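Local structure of kojibiose phosphorylase (Gut metagenome, 6W0P) at residues H295-S300 / G313-L318. The protein is a carbohydrate-active phosphorylase of glycosyl hydrolase family 65, with N-terminal, central catalytic and C-terminal family domains. Numbering follows the deposited sequence.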
ATOM      1  N   HIS A 295     -37.918   8.556  29.343  1.00 39.93           N
ATOM      2  CA  HIS A 295     -37.331   9.919  29.257  1.00 40.74           C
ATOM      3  C   HIS A 295     -36.841  10.166  27.821  1.00 39.61           C
ATOM      4  O   HIS A 295     -37.232  11.202  27.252  1.00 38.15           O
ATOM      5  CB  HIS A 295     -36.247  10.089  30.329  1.00 42.15           C
ATOM      6  CG  HIS A 295     -35.465  11.347  30.194  1.00 44.71           C
ATOM      7  ND1 HIS A 295     -35.896  12.550  30.743  1.00 48.66           N
ATOM      8  CD2 HIS A 295     -34.305  11.603  29.553  1.00 45.36           C
ATOM      9  CE1 HIS A 295     -35.003  13.485  30.473  1.00 48.64           C
ATOM     10  NE2 HIS A 295     -34.029  12.931  29.730  1.00 47.49           N
ATOM     11  N   PHE A 296     -36.044   9.249  27.244  1.00 38.75           N
ATOM     12  CA  PHE A 296     -35.439   9.441  25.899  1.00 39.08           C
ATOM     13  C   PHE A 296     -36.536   9.368  24.833  1.00 36.79           C
ATOM     14  O   PHE A 296     -36.385  10.133  23.862  1.00 35.25           O
ATOM     15  CB  PHE A 296     -34.217   8.541  25.664  1.00 41.83           C
ATOM     16  CG  PHE A 296     -32.984   9.083  26.362  1.00 45.07           C
ATOM     17  CD1 PHE A 296     -32.570   8.577  27.591  1.00 45.61           C
ATOM     18  CD2 PHE A 296     -32.295  10.175  25.841  1.00 46.05           C
ATOM     19  CE1 PHE A 296     -31.480   9.121  28.251  1.00 46.56           C
ATOM     20  CE2 PHE A 296     -31.214  10.724  26.508  1.00 45.62           C
ATOM     21  CZ  PHE A 296     -30.808  10.199  27.714  1.00 46.40           C
ATOM     22  N   TYR A 297     -37.607   8.577  25.019  1.00 34.55           N
ATOM     23  CA  TYR A 297     -38.688   8.476  24.008  1.00 34.60           C
ATOM     24  C   TYR A 297     -39.553   9.753  24.084  1.00 35.26           C
ATOM     25  O   TYR A 297     -40.014  10.206  23.012  1.00 34.20           O
ATOM     26  CB  TYR A 297     -39.451   7.146  24.088  1.00 33.91           C
ATOM     27  CG  TYR A 297     -38.694   5.954  23.534  1.00 34.16           C
ATOM     28  CD1 TYR A 297     -38.408   4.862  24.338  1.00 34.00           C
ATOM     29  CD2 TYR A 297     -38.212   5.915  22.225  1.00 33.41           C
ATOM     30  CE1 TYR A 297     -37.702   3.770  23.858  1.00 32.87           C
ATOM     31  CE2 TYR A 297     -37.509   4.828  21.726  1.00 32.22           C
ATOM     32  CZ  TYR A 297     -37.262   3.745  22.547  1.00 32.30           C
ATOM     33  OH  TYR A 297     -36.574   2.663  22.107  1.00 30.46           O
ATOM     34  N   GLN A 298     -39.714  10.348  25.276  1.00 35.49           N
ATOM     35  CA  GLN A 298     -40.458  11.617  25.486  1.00 37.00           C
ATOM     36  C   GLN A 298     -39.730  12.755  24.749  1.00 35.74           C
ATOM     37  O   GLN A 298     -40.416  13.715  24.322  1.00 34.31           O
ATOM     38  CB  GLN A 298     -40.584  11.985  26.969  1.00 39.43           C
ATOM     39  CG  GLN A 298     -41.655  11.211  27.717  1.00 42.61           C
ATOM     40  CD  GLN A 298     -43.019  11.295  27.072  1.00 46.63           C
ATOM     41  OE1 GLN A 298     -43.443  12.361  26.603  1.00 50.26           O
ATOM     42  NE2 GLN A 298     -43.727  10.167  27.053  1.00 47.61           N
ATOM     43  N   LYS A 299     -38.405  12.641  24.619  1.00 33.49           N
ATOM     44  CA  LYS A 299     -37.542  13.677  24.018  1.00 33.31           C
ATOM     45  C   LYS A 299     -37.463  13.479  22.496  1.00 31.39           C
ATOM     46  O   LYS A 299     -37.377  14.508  21.783  1.00 30.10           O
ATOM     47  CB  LYS A 299     -36.194  13.732  24.744  1.00 34.51           C
ATOM     48  CG  LYS A 299     -36.256  14.474  26.085  1.00 36.76           C
ATOM     49  CD  LYS A 299     -34.935  14.919  26.650  1.00 38.95           C
ATOM     50  CE  LYS A 299     -33.914  13.793  26.700  1.00 42.14           C
ATOM     51  NZ  LYS A 299     -32.572  14.216  27.227  1.00 43.54           N
ATOM     52  N   SER A 300     -37.522  12.248  21.988  1.00 29.40           N
ATOM     53  CA  SER A 300     -37.054  11.982  20.609  1.00 29.09           C
ATOM     54  C   SER A 300     -37.898  10.965  19.832  1.00 28.58           C
ATOM     55  O   SER A 300     -37.574  10.791  18.624  1.00 27.91           O
ATOM     56  CB  SER A 300     -35.597  11.587  20.633  1.00 29.20           C
ATOM     57  OG  SER A 300     -34.827  12.532  21.374  1.00 30.32           O
ATOM     58  N   GLY A 313     -38.721   0.051  12.424  1.00 26.73           N
ATOM     59  CA  GLY A 313     -37.353   0.437  12.033  1.00 26.56           C
ATOM     60  C   GLY A 313     -36.915   1.695  12.751  1.00 26.90           C
ATOM     61  O   GLY A 313     -35.858   1.654  13.473  1.00 27.26           O
ATOM     62  N   ILE A 314     -37.658   2.793  12.596  1.00 26.38           N
ATOM     63  CA  ILE A 314     -37.200   4.080  13.189  1.00 26.99           C
ATOM     64  C   ILE A 314     -37.031   3.921  14.712  1.00 27.44           C
ATOM     65  O   ILE A 314     -36.085   4.509  15.273  1.00 26.76           O
ATOM     66  CB  ILE A 314     -38.110   5.270  12.842  1.00 27.25           C
ATOM     67  CG1 ILE A 314     -37.416   6.574  13.214  1.00 27.51           C
ATOM     68  CG2 ILE A 314     -39.487   5.176  13.487  1.00 27.52           C
ATOM     69  CD1 ILE A 314     -36.026   6.700  12.657  1.00 27.61           C
ATOM     70  N   ARG A 315     -37.921   3.195  15.375  1.00 27.86           N
ATOM     71  CA  ARG A 315     -37.848   3.085  16.850  1.00 29.03           C
ATOM     72  C   ARG A 315     -36.658   2.186  17.198  1.00 28.77           C
ATOM     73  O   ARG A 315     -35.931   2.492  18.155  1.00 28.26           O
ATOM     74  CB  ARG A 315     -39.191   2.637  17.424  1.00 29.99           C
ATOM     75  CG  ARG A 315     -39.275   2.947  18.908  1.00 31.05           C
ATOM     76  CD  ARG A 315     -40.643   2.659  19.461  1.00 31.66           C
ATOM     77  NE  ARG A 315     -41.539   3.778  19.267  1.00 32.32           N
ATOM     78  CZ  ARG A 315     -42.719   3.740  18.661  1.00 32.54           C
ATOM     79  NH1 ARG A 315     -43.174   2.618  18.109  1.00 32.42           N
ATOM     80  NH2 ARG A 315     -43.429   4.856  18.600  1.00 32.92           N
ATOM     81  N   TYR A 316     -36.390   1.178  16.368  1.00 28.35           N
ATOM     82  CA  TYR A 316     -35.180   0.351  16.546  1.00 27.98           C
ATOM     83  C   TYR A 316     -33.954   1.270  16.453  1.00 27.87           C
ATOM     84  O   TYR A 316     -33.048   1.165  17.325  1.00 27.15           O
ATOM     85  CB  TYR A 316     -35.148  -0.817  15.547  1.00 27.70           C
ATOM     86  CG  TYR A 316     -33.884  -1.624  15.652  1.00 26.95           C
ATOM     87  CD1 TYR A 316     -33.686  -2.522  16.688  1.00 26.68           C
ATOM     88  CD2 TYR A 316     -32.852  -1.433  14.757  1.00 26.55           C
ATOM     89  CE1 TYR A 316     -32.505  -3.233  16.809  1.00 26.25           C
ATOM     90  CE2 TYR A 316     -31.677  -2.154  14.846  1.00 26.32           C
ATOM     91  CZ  TYR A 316     -31.493  -3.048  15.884  1.00 26.19           C
ATOM     92  OH  TYR A 316     -30.312  -3.715  15.977  1.00 25.58           O
ATOM     93  N   CYS A 317     -33.887   2.100  15.399  1.00 27.89           N
ATOM     94  CA  CYS A 317     -32.756   3.044  15.144  1.00 27.56           C
ATOM     95  C   CYS A 317     -32.578   3.996  16.338  1.00 27.43           C
ATOM     96  O   CYS A 317     -31.449   4.128  16.830  1.00 28.14           O
ATOM     97  CB  CYS A 317     -32.958   3.850  13.862  1.00 27.53           C
ATOM     98  SG  CYS A 317     -32.847   2.849  12.355  1.00 27.66           S
ATOM     99  N   LEU A 318     -33.649   4.618  16.825  1.00 27.07           N
ATOM    100  CA  LEU A 318     -33.570   5.501  18.015  1.00 27.65           C
ATOM    101  C   LEU A 318     -33.033   4.688  19.217  1.00 27.53           C
ATOM    102  O   LEU A 318     -32.176   5.212  19.966  1.00 26.28           O
ATOM    103  CB  LEU A 318     -34.927   6.145  18.309  1.00 27.65           C
ATOM    104  CG  LEU A 318     -35.480   7.020  17.183  1.00 28.76           C
ATOM    105  CD1 LEU A 318     -36.691   7.810  17.644  1.00 29.17           C
ATOM    106  CD2 LEU A 318     -34.421   7.964  16.632  1.00 29.34           C
TER
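Tyr297 reaches across to Arg315, its ring atom CE2 lying 3.8 Å from CG of the arginine. The tyrosine CB points neither at helix 308-324 nor away from it, but with CG anti to its own carbonyl carbon (chi1 -75°) the ring end comes closer and meets the aliphatic part of the arginine obliquely. Leu318 CB approaches the same ring atom, CE2, obliquely at 4.5 Å. The phenol OH goes on past the arginine to hydrogen-bond Leu119 O. The ring meets the CG methylene, and the guanidinium plane is turned 77° from it; the arginine chain bends at chi3, and its head forms a salt bridge from NH2 to Asp301 OD2 and a hydrogen bond from NH1 to Pro13 O. Helix 282-300 is joined through the short strand 303-305 to helix 308-324, which contributes to the helical catalytic region, an (alpha/alpha)6 barrel in family 65; the two short segments run at 121° with their axes 12.0 Å apart. At Ser300 the backbones come nearest, CA to Leu318 CA 7.8 Å, and methyl CD1 of Leu318 rests 3.3 Å from the serine O, while the leucine also touches Trp673 of helix 666-680.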